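Side-chain contacts in STIV B116 (Sulfolobus turreted icosahedral virus, PDB 2J85), which probably binds DNA, as a small protein of a family shared among diverse crenarchaeal viruses: residues L57-L61 against C62-L66; E37-L40 against E41-T44. All blocks are in the same frame, centred on the assembly; numbering follows the deposited sequence.

Overall arrangement
From the N terminus the chain makes strands 4-7 and 20-27, then helix 29-41, where contact 2 (37-40 against 41-44) turns the helix end into strand 45-47, an outermost strand, within this chain, of the mixed sheet. Helix 52-62 follows, and contact 1 (57-61 against 62-66) closes it off at the start of the long loop to strand 80-86. The two contacts are therefore in series, neither enclosing nor crossing the other, with centres about 14 Å apart. They meet in space because the helices are neighbours: L40 packs on T64 and L66, while the C33-C62 disulfide joins the two helices covalently.

Contact 1: L57-L61 against C62-L66; sequences LVNTL and CGTQL
N59, C62 and V58 carry most of this contact, where the last turn of helix 52-62 runs out into 62-66. The side chain of N59 leaves its CG beside its own backbone N (chi1 -74°), which lays the amide against the departing chain, about at right angles to the side chain of T64. Its CB lies 3.4 Å from T64 O, and the amide group as a whole sits among the backbone of 64-66 and the T64 hydroxyl. C62 is tied back by its backbone, its N giving a hydrogen bond of 2.8 Å to V58 O. Its SG stands 4.4 Å from V58 CG1 and 4.3 Å from L61 CG, and completes the disulfide with C33 of helix 29-41. On the inner side V58 holds CG1 anti to its backbone N (chi1 172°), turned to the chain after the helix, where it meets L66 CD1 at 3.9 Å. The V58 side chain also touches L36 of helix 29-41 and I84 of strand 80-86, linking this turn to that helix and the sheet. Next after C62, G63 N gives a hydrogen bond to N59 O at 2.7 Å, well bent (135°), and G63 takes positive phi. This is a helix C-terminus ended by a glycine of positive phi, with the last turn tied to helix 29-41 by a disulfide.

Contact 2: E37-L40 against E41-T44; sequences ELRL and EDGT
R39 and D42 meet beside the last turn of helix 29-41 in a salt bridge, R39 NH1 to D42 OD2 at 2.9 Å. The carboxylate oxygen lies in the guanidinium plane, at its edge, and the two flat groups are only 29° from coplanar. With CG beside the backbone N, a bend at chi2 (-40°) folds the arginine round, and CD comes 3.5 Å from T44 OG1. One face of the guanidinium is covered by L38 CD2, 3.9 Å above its centre.

The other oxygen of D42 works on the chain that follows. OD1 takes two hydrogen bonds from T44, one from OG1 at 2.6 Å and one from N at 2.8 Å, both from the same face of the carboxylate; the second closes an Asx turn. The backbone bonds make the tight part of the contact. E41 N to E37 O and D42 N to L38 O end the helical ladder. G43, at positive phi, then gives its N to L40 O, and T44 N makes a weak bond to R39 O; these two form a Schellman motif. The side chains of R39 and T44 also touch V4 of strand 4-7.

E41 is the looser side: CB lies 3.6 Å from E37 O and CG 4.0 Å from that same oxygen, the side chain beyond them makes no contact with 37-40, and the residue is exposed. With one oxygen held by arginine and the other by two donors, the D42 carboxylate is fixed in rotation and probably favoured in its charged form.

Contact 1: L57-L61 against C62-L66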
loop_
_atom_site.group_PDB
_atom_site.type_symbol
_atom_site.label_atom_id
_atom_site.label_comp_id
_atom_site.label_asym_id
_atom_site.label_seq_id
_atom_site.Cartn_x
_atom_site.Cartn_y
_atom_site.Cartn_z
ATOM N N LEU A 57 -2.336 15.354 -15.052
ATOM C CA LEU A 57 -3.443 15.584 -14.109
ATOM C C LEU A 57 -3.044 16.481 -12.918
ATOM O O LEU A 57 -3.774 17.404 -12.537
ATOM C CB LEU A 57 -3.949 14.241 -13.573
ATOM C CG LEU A 57 -5.307 14.250 -12.862
ATOM C CD1 LEU A 57 -6.056 12.950 -13.150
ATOM C CD2 LEU A 57 -5.139 14.457 -11.381
ATOM N N VAL A 58 -1.889 16.194 -12.322
ATOM C CA VAL A 58 -1.418 16.953 -11.160
ATOM C C VAL A 58 -1.107 18.385 -11.569
ATOM O O VAL A 58 -1.463 19.329 -10.858
ATOM C CB VAL A 58 -0.179 16.274 -10.494
ATOM C CG1 VAL A 58 0.426 17.163 -9.411
ATOM C CG2 VAL A 58 -0.578 14.907 -9.908
ATOM N N ASN A 59 -0.462 18.536 -12.724
ATOM C CA ASN A 59 -0.125 19.857 -13.250
ATOM C C ASN A 59 -1.353 20.686 -13.559
ATOM O O ASN A 59 -1.409 21.872 -13.218
ATOM C CB ASN A 59 0.790 19.756 -14.466
ATOM C CG ASN A 59 2.230 19.371 -14.090
ATOM O OD1 ASN A 59 3.019 18.968 -14.946
ATOM N ND2 ASN A 59 2.566 19.477 -12.807
ATOM N N THR A 60 -2.357 20.066 -14.156
ATOM C CA THR A 60 -3.606 20.766 -14.418
ATOM C C THR A 60 -4.266 21.178 -13.096
ATOM O O THR A 60 -4.667 22.324 -12.910
ATOM C CB THR A 60 -4.561 19.904 -15.256
ATOM O OG1 THR A 60 -3.937 19.604 -16.511
ATOM C CG2 THR A 60 -5.888 20.630 -15.507
ATOM N N LEU A 61 -4.341 20.231 -12.177
ATOM C CA LEU A 61 -5.002 20.436 -10.900
ATOM C C LEU A 61 -4.344 21.509 -10.035
ATOM O O LEU A 61 -5.021 22.372 -9.483
ATOM C CB LEU A 61 -5.014 19.117 -10.135
ATOM C CG LEU A 61 -5.787 19.164 -8.838
ATOM C CD1 LEU A 61 -7.254 19.386 -9.176
ATOM C CD2 LEU A 61 -5.581 17.892 -8.112
ATOM N N CYS A 62 -3.029 21.449 -9.907
ATOM C CA CYS A 62 -2.311 22.337 -8.998
ATOM C C CYS A 62 -1.618 23.533 -9.689
ATOM O O CYS A 62 -1.234 24.484 -9.017
ATOM C CB CYS A 62 -1.275 21.522 -8.224
ATOM S SG CYS A 62 -1.937 20.165 -7.237
ATOM N N GLY A 63 -1.448 23.486 -11.009
ATOM C CA GLY A 63 -0.760 24.552 -11.725
ATOM C C GLY A 63 0.753 24.396 -11.689
ATOM O O GLY A 63 1.510 25.334 -11.982
ATOM N N THR A 64 1.193 23.192 -11.352
ATOM C CA THR A 64 2.602 22.882 -11.234
ATOM C C THR A 64 3.118 22.606 -12.634
ATOM O O THR A 64 2.342 22.625 -13.586
ATOM C CB THR A 64 2.815 21.680 -10.284
ATOM O OG1 THR A 64 1.889 20.637 -10.602
ATOM C CG2 THR A 64 2.565 22.105 -8.850
ATOM N N GLN A 65 4.423 22.388 -12.769
ATOM C CA GLN A 65 5.006 22.059 -14.066
ATOM C C GLN A 65 5.947 20.874 -13.925
ATOM O O GLN A 65 7.087 20.900 -14.408
ATOM C CB GLN A 65 5.751 23.275 -14.653
ATOM C CG GLN A 65 4.986 24.578 -14.525
ATOM C CD GLN A 65 5.409 25.598 -15.540
ATOM O OE1 GLN A 65 6.336 25.364 -16.317
ATOM N NE2 GLN A 65 4.727 26.746 -15.553
ATOM N N LEU A 66 5.457 19.835 -13.257
ATOM C CA LEU A 66 6.241 18.636 -12.996
ATOM C C LEU A 66 6.426 17.867 -14.269
ATOM O O LEU A 66 5.538 17.837 -15.112
ATOM C CB LEU A 66 5.548 17.726 -11.972
ATOM C CG LEU A 66 5.315 18.327 -10.579
ATOM C CD1 LEU A 66 4.316 17.482 -9.807
ATOM C CD2 LEU A 66 6.624 18.493 -9.824
#

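Contact 2: E37-L40 against E41-T44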
loop_
_atom_site.group_PDB
_atom_site.type_symbol
_atom_site.label_atom_id
_atom_site.label_comp_id
_atom_site.label_asym_id
_atom_site.label_seq_id
_atom_site.Cartn_x
_atom_site.Cartn_y
_atom_site.Cartn_z
ATOM N N GLU A 37 3.190 22.539 -3.576
ATOM C CA GLU A 37 3.823 23.813 -3.927
ATOM C C GLU A 37 4.855 24.239 -2.897
ATOM O O GLU A 37 5.944 24.656 -3.259
ATOM C CB GLU A 37 2.764 24.903 -4.113
ATOM C CG GLU A 37 1.937 24.698 -5.365
ATOM C CD GLU A 37 0.516 25.296 -5.274
ATOM O OE1 GLU A 37 0.247 26.118 -4.370
ATOM O OE2 GLU A 37 -0.323 24.927 -6.132
ATOM N N LEU A 38 4.504 24.135 -1.621
ATOM C CA LEU A 38 5.443 24.413 -0.522
ATOM C C LEU A 38 6.718 23.578 -0.610
ATOM O O LEU A 38 7.821 24.079 -0.442
ATOM C CB LEU A 38 4.768 24.161 0.832
ATOM C CG LEU A 38 5.526 24.642 2.091
ATOM C CD1 LEU A 38 5.885 26.145 2.001
ATOM C CD2 LEU A 38 4.749 24.320 3.419
ATOM N N ARG A 39 6.580 22.291 -0.877
ATOM C CA ARG A 39 7.764 21.433 -0.949
ATOM C C ARG A 39 8.551 21.603 -2.241
ATOM O O ARG A 39 9.735 21.334 -2.270
ATOM C CB ARG A 39 7.364 19.982 -0.712
ATOM C CG ARG A 39 6.674 19.767 0.619
ATOM C CD ARG A 39 7.323 20.570 1.727
ATOM N NE ARG A 39 6.635 20.367 2.984
ATOM C CZ ARG A 39 6.903 21.049 4.097
ATOM N NH1 ARG A 39 7.864 21.963 4.115
ATOM N NH2 ARG A 39 6.225 20.789 5.217
ATOM N N LEU A 40 7.906 22.097 -3.291
ATOM C CA LEU A 40 8.630 22.467 -4.499
ATOM C C LEU A 40 9.455 23.740 -4.196
ATOM O O LEU A 40 10.673 23.789 -4.424
ATOM C CB LEU A 40 7.663 22.643 -5.692
ATOM C CG LEU A 40 7.186 21.331 -6.353
ATOM C CD1 LEU A 40 5.938 21.527 -7.257
ATOM C CD2 LEU A 40 8.339 20.659 -7.127
ATOM N N GLU A 41 8.807 24.742 -3.614
ATOM C CA GLU A 41 9.509 25.992 -3.254
ATOM C C GLU A 41 10.693 25.797 -2.297
ATOM O O GLU A 41 11.722 26.467 -2.458
ATOM C CB GLU A 41 8.560 27.024 -2.670
ATOM C CG GLU A 41 7.999 28.012 -3.693
ATOM C CD GLU A 41 8.991 29.116 -4.206
ATOM O OE1 GLU A 41 10.038 29.485 -3.590
ATOM O OE2 GLU A 41 8.643 29.653 -5.272
ATOM N N ASP A 42 10.562 24.931 -1.296
ATOM C CA ASP A 42 11.651 24.776 -0.345
ATOM C C ASP A 42 12.648 23.697 -0.775
ATOM O O ASP A 42 13.634 23.439 -0.079
ATOM C CB ASP A 42 11.144 24.520 1.077
ATOM C CG ASP A 42 10.557 23.137 1.256
ATOM O OD1 ASP A 42 10.770 22.248 0.403
ATOM O OD2 ASP A 42 9.854 22.944 2.252
ATOM N N GLY A 43 12.380 23.063 -1.911
ATOM C CA GLY A 43 13.324 22.127 -2.483
ATOM C C GLY A 43 13.374 20.756 -1.836
ATOM O O GLY A 43 14.305 20.005 -2.087
ATOM N N THR A 44 12.390 20.414 -1.008
ATOM C CA THR A 44 12.420 19.125 -0.321
ATOM C C THR A 44 11.599 18.064 -1.044
ATOM O O THR A 44 11.768 16.875 -0.776
ATOM C CB THR A 44 11.991 19.226 1.175
ATOM O OG1 THR A 44 10.686 19.810 1.279
ATOM C CG2 THR A 44 13.026 20.035 1.992
#